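TadZ (Pseudomonas aeruginosa, PDB 4LDA) is probably a pilus assembly protein, represented here by its CheY-like N-terminal domain, and as a whole may bind and hydrolyse ATP. Local coordinates at residues G33-L37 against E38-A42; I54-K58 against S59-S63. All blocks are in the same frame, centred on the assembly; numbering follows the deposited sequence.

How the interactions relate
The receiver fold builds each beta-alpha unit by turning the chain from a sheet strand into a helix, and two of these turns illustrate different solutions. In interaction 1, a capping box starts helix 37-47 after strand 27-31; in interaction 2, which comes later in the chain, an asparagine side chain ties S55 and G57, in and after strand 51-55, to the turn before helix 61-74. The centres of the two contacts lie about 16 Å apart and their nearest atoms about 6 Å, without touching. They are joined indirectly: L37, L40 and L41 of interaction 1 pack on L71 of the helix that interaction 2 begins. The sulfate belongs to interaction 2, bound by K58 and S59.

Interaction 1. Residues G33-L37 against E38-A42; sequences GSASL and EELLA
S36 and E39 exchange hydrogen bonds at the start of helix 37-47, each side chain serving the other's backbone. The backbone N of S36 donates to OE1 of E39 at 3.2 Å and nearly straight, 168° at the hydrogen, reaching the oxygen from above the carboxylate plane. In return, OG of S36 accepts a weak bond from N of E39 at 3.4 Å. The serine torsion, chi1 69°, sets OG between its own N and carbonyl carbon, from where it faces the first turn and lies alongside CG of both E38 and E39. Two backbone bonds carry the helix onward: N of L40 to O of S36 at 2.8 Å and N of L41 to O of L37 at 2.9 Å. The apolar contacts are looser. CB of A35 meets CD1 of L40 at 4.0 Å, while L37 presents CG to CD1 of L41, the two side chains crossing at a slant. L37, L40 and L41 continue onto L71 of helix 61-74, so the apolar side of the first turn packs against a neighbouring helix. With S36 at the N-cap and E39 three residues on, the arrangement is a capping box, its serine half weak.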
loop_
_atom_site.group_PDB
_atom_site.type_symbol
_atom_site.label_atom_id
_atom_site.label_comp_id
_atom_site.label_asym_id
_atom_site.label_seq_id
_atom_site.Cartn_x
_atom_site.Cartn_y
_atom_site.Cartn_z
ATOM N N GLY A 33 -4.824 7.044 8.312
ATOM C CA GLY A 33 -6.126 6.992 8.963
ATOM C C GLY A 33 -7.300 7.103 8.010
ATOM O O GLY A 33 -7.387 6.385 7.009
ATOM N N SER A 34 -8.202 8.026 8.336
ATOM C CA SER A 34 -9.395 8.360 7.563
ATOM C C SER A 34 -9.030 9.547 6.689
ATOM O O SER A 34 -9.105 10.703 7.138
ATOM C CB SER A 34 -10.566 8.641 8.507
ATOM O OG SER A 34 -11.740 9.011 7.804
ATOM N N ALA A 35 -8.517 9.258 5.484
ATOM C CA ALA A 35 -8.033 10.297 4.590
ATOM C C ALA A 35 -8.718 10.273 3.231
ATOM O O ALA A 35 -8.934 9.203 2.655
ATOM C CB ALA A 35 -6.536 10.144 4.396
ATOM N N SER A 36 -9.046 11.486 2.722
ATOM C CA SER A 36 -9.619 11.706 1.394
ATOM C C SER A 36 -8.507 11.619 0.352
ATOM O O SER A 36 -7.333 11.576 0.728
ATOM C CB SER A 36 -10.332 13.052 1.326
ATOM O OG SER A 36 -9.416 14.127 1.393
ATOM N N LEU A 37 -8.856 11.605 -0.947
ATOM C CA LEU A 37 -7.860 11.517 -2.018
ATOM C C LEU A 37 -6.891 12.698 -1.942
ATOM O O LEU A 37 -5.682 12.479 -1.979
ATOM C CB LEU A 37 -8.546 11.457 -3.406
ATOM C CG LEU A 37 -7.633 11.367 -4.642
ATOM C CD1 LEU A 37 -6.752 10.124 -4.613
ATOM C CD2 LEU A 37 -8.437 11.396 -5.909
ATOM N N GLU A 38 -7.427 13.928 -1.772
ATOM C CA GLU A 38 -6.660 15.169 -1.680
ATOM C C GLU A 38 -5.695 15.138 -0.482
ATOM O O GLU A 38 -4.518 15.475 -0.649
ATOM C CB GLU A 38 -7.567 16.416 -1.612
ATOM C CG GLU A 38 -8.752 16.410 -0.654
ATOM C CD GLU A 38 -9.512 17.719 -0.540
ATOM O OE1 GLU A 38 -8.981 18.761 -0.988
ATOM O OE2 GLU A 38 -10.615 17.708 0.055
ATOM N N GLU A 39 -6.188 14.705 0.703
ATOM C CA GLU A 39 -5.413 14.585 1.954
ATOM C C GLU A 39 -4.307 13.550 1.802
ATOM O O GLU A 39 -3.163 13.794 2.198
ATOM C CB GLU A 39 -6.319 14.210 3.147
ATOM C CG GLU A 39 -7.287 15.302 3.570
ATOM C CD GLU A 39 -8.311 14.956 4.637
ATOM O OE1 GLU A 39 -8.546 13.749 4.880
ATOM O OE2 GLU A 39 -8.928 15.897 5.190
ATOM N N LEU A 40 -4.654 12.405 1.203
ATOM C CA LEU A 40 -3.756 11.282 0.958
ATOM C C LEU A 40 -2.640 11.664 -0.020
ATOM O O LEU A 40 -1.502 11.284 0.198
ATOM C CB LEU A 40 -4.586 10.137 0.408
ATOM C CG LEU A 40 -4.047 8.755 0.587
ATOM C CD1 LEU A 40 -3.843 8.440 2.053
ATOM C CD2 LEU A 40 -5.010 7.768 0.012
ATOM N N LEU A 41 -2.951 12.457 -1.063
ATOM C CA LEU A 41 -1.944 12.915 -2.023
ATOM C C LEU A 41 -0.964 13.880 -1.350
ATOM O O LEU A 41 0.231 13.795 -1.621
ATOM C CB LEU A 41 -2.578 13.568 -3.262
ATOM C CG LEU A 41 -3.354 12.641 -4.209
ATOM C CD1 LEU A 41 -4.072 13.424 -5.243
ATOM C CD2 LEU A 41 -2.459 11.581 -4.869
ATOM N N ALA A 42 -1.465 14.752 -0.433
ATOM C CA ALA A 42 -0.655 15.690 0.366
ATOM C C ALA A 42 0.318 14.940 1.273
ATOM O O ALA A 42 1.479 15.335 1.372
ATOM C CB ALA A 42 -1.551 16.574 1.208
#

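Interaction 2. Residues I54-K58 against S59-S63; sequences ISLGK and SNLVS. With SO4 (sulfate ion), chain I.
The side-chain amide of N60 bonds at both ends, to the backbone of S55 and of G57. Its ND2 donates to O of S55 at 3.0 Å, and its OD1 accepts from N of G57 at 2.8 Å, so both halves of the amide are used and its flip is fixed. CG lies between the residue's own N and carbonyl carbon (chi1 72°), folding the amide back toward S55 and G57. Weak bonds from N of N60 and N of L61 converge on O of G57 and round off the turn. A sulfate, probably a crystallisation additive, sits outside this bend: N of K58 donates to its O4 at 2.8 Å (160°), and OG of S59 to its O3 at 3.2 Å. The ammonium NZ of K58 turns to a salt bridge with D88. On the inner side, CD1 of L56 and CD1 of L61 meet at 4.2 Å, their side chains crossing at about a right angle; L56 also packs on A95 and L61 on L91, both of helix 89-98. A water accepts from N of V62 and donates to O of K58 at 2.7 Å. This is the strand-to-helix turn of a beta-alpha-beta unit in a CheY-like fold.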
loop_
_atom_site.group_PDB
_atom_site.type_symbol
_atom_site.label_atom_id
_atom_site.label_comp_id
_atom_site.label_asym_id
_atom_site.label_seq_id
_atom_site.Cartn_x
_atom_site.Cartn_y
_atom_site.Cartn_z
ATOM N N ILE A 54 -2.957 -0.424 1.234
ATOM C CA ILE A 54 -4.387 -0.176 1.427
ATOM C C ILE A 54 -5.066 -1.512 1.780
ATOM O O ILE A 54 -4.922 -2.499 1.073
ATOM C CB ILE A 54 -5.065 0.545 0.231
ATOM C CG1 ILE A 54 -6.523 1.003 0.604
ATOM C CG2 ILE A 54 -4.958 -0.265 -1.089
ATOM C CD1 ILE A 54 -7.217 1.884 -0.405
ATOM N N SER A 55 -5.744 -1.531 2.925
ATOM C CA SER A 55 -6.453 -2.699 3.421
ATOM C C SER A 55 -7.843 -2.742 2.761
ATOM O O SER A 55 -8.614 -1.777 2.844
ATOM C CB SER A 55 -6.524 -2.672 4.943
ATOM O OG SER A 55 -7.048 -3.899 5.414
ATOM N N LEU A 56 -8.116 -3.850 2.066
ATOM C CA LEU A 56 -9.350 -4.102 1.330
ATOM C C LEU A 56 -10.128 -5.311 1.863
ATOM O O LEU A 56 -9.558 -6.363 2.173
ATOM C CB LEU A 56 -9.047 -4.337 -0.160
ATOM C CG LEU A 56 -8.436 -3.185 -0.945
ATOM C CD1 LEU A 56 -8.164 -3.603 -2.369
ATOM C CD2 LEU A 56 -9.344 -1.978 -0.948
ATOM N N GLY A 57 -11.440 -5.153 1.886
ATOM C CA GLY A 57 -12.405 -6.171 2.285
ATOM C C GLY A 57 -13.683 -5.983 1.496
ATOM O O GLY A 57 -13.801 -4.990 0.774
ATOM N N LYS A 58 -14.661 -6.909 1.630
ATOM C CA LYS A 58 -15.919 -6.828 0.877
ATOM C C LYS A 58 -16.733 -5.584 1.249
ATOM O O LYS A 58 -17.352 -4.996 0.354
ATOM C CB LYS A 58 -16.790 -8.091 1.035
ATOM C CG LYS A 58 -16.232 -9.263 0.194
ATOM C CD LYS A 58 -17.253 -10.341 -0.249
ATOM C CE LYS A 58 -17.325 -10.589 -1.767
ATOM N NZ LYS A 58 -16.038 -11.044 -2.380
ATOM N N SER A 59 -16.676 -5.144 2.517
ATOM C CA SER A 59 -17.429 -3.989 3.002
ATOM C C SER A 59 -16.887 -2.634 2.487
ATOM O O SER A 59 -17.694 -1.725 2.269
ATOM C CB SER A 59 -17.429 -3.963 4.526
ATOM O OG SER A 59 -16.116 -3.848 5.055
ATOM N N ASN A 60 -15.543 -2.478 2.321
ATOM C CA ASN A 60 -14.981 -1.189 1.901
ATOM C C ASN A 60 -14.473 -1.174 0.437
ATOM O O ASN A 60 -14.017 -0.125 -0.026
ATOM C CB ASN A 60 -13.820 -0.800 2.835
ATOM C CG ASN A 60 -12.530 -1.589 2.711
ATOM O OD1 ASN A 60 -12.407 -2.557 1.954
ATOM N ND2 ASN A 60 -11.506 -1.148 3.428
ATOM N N LEU A 61 -14.560 -2.315 -0.278
ATOM C CA LEU A 61 -14.033 -2.500 -1.633
ATOM C C LEU A 61 -14.497 -1.435 -2.645
ATOM O O LEU A 61 -13.676 -1.020 -3.453
ATOM C CB LEU A 61 -14.415 -3.874 -2.177
ATOM C CG LEU A 61 -13.697 -4.357 -3.445
ATOM C CD1 LEU A 61 -12.191 -4.340 -3.280
ATOM C CD2 LEU A 61 -14.142 -5.749 -3.798
ATOM N N VAL A 62 -15.775 -1.013 -2.624
ATOM C CA VAL A 62 -16.314 -0.056 -3.599
ATOM C C VAL A 62 -15.657 1.342 -3.402
ATOM O O VAL A 62 -15.102 1.873 -4.370
ATOM C CB VAL A 62 -17.866 0.012 -3.531
ATOM C CG1 VAL A 62 -18.422 1.118 -4.421
ATOM C CG2 VAL A 62 -18.481 -1.330 -3.922
ATOM N N SER A 63 -15.693 1.906 -2.172
ATOM C CA SER A 63 -15.122 3.228 -1.880
ATOM C C SER A 63 -13.577 3.225 -1.927
ATOM O O SER A 63 -13.000 4.175 -2.459
ATOM C CB SER A 63 -15.591 3.737 -0.518
ATOM O OG SER A 63 -15.256 2.868 0.553
HETATM S S SO4 I . -14.794 -7.941 5.049
HETATM O O1 SO4 I . -14.201 -8.655 6.185
HETATM O O2 SO4 I . -16.249 -8.034 5.100
HETATM O O3 SO4 I . -14.393 -6.519 5.071
HETATM O O4 SO4 I . -14.318 -8.584 3.816
HETATM O O HOH W 1 -17.931 -2.664 -0.900
#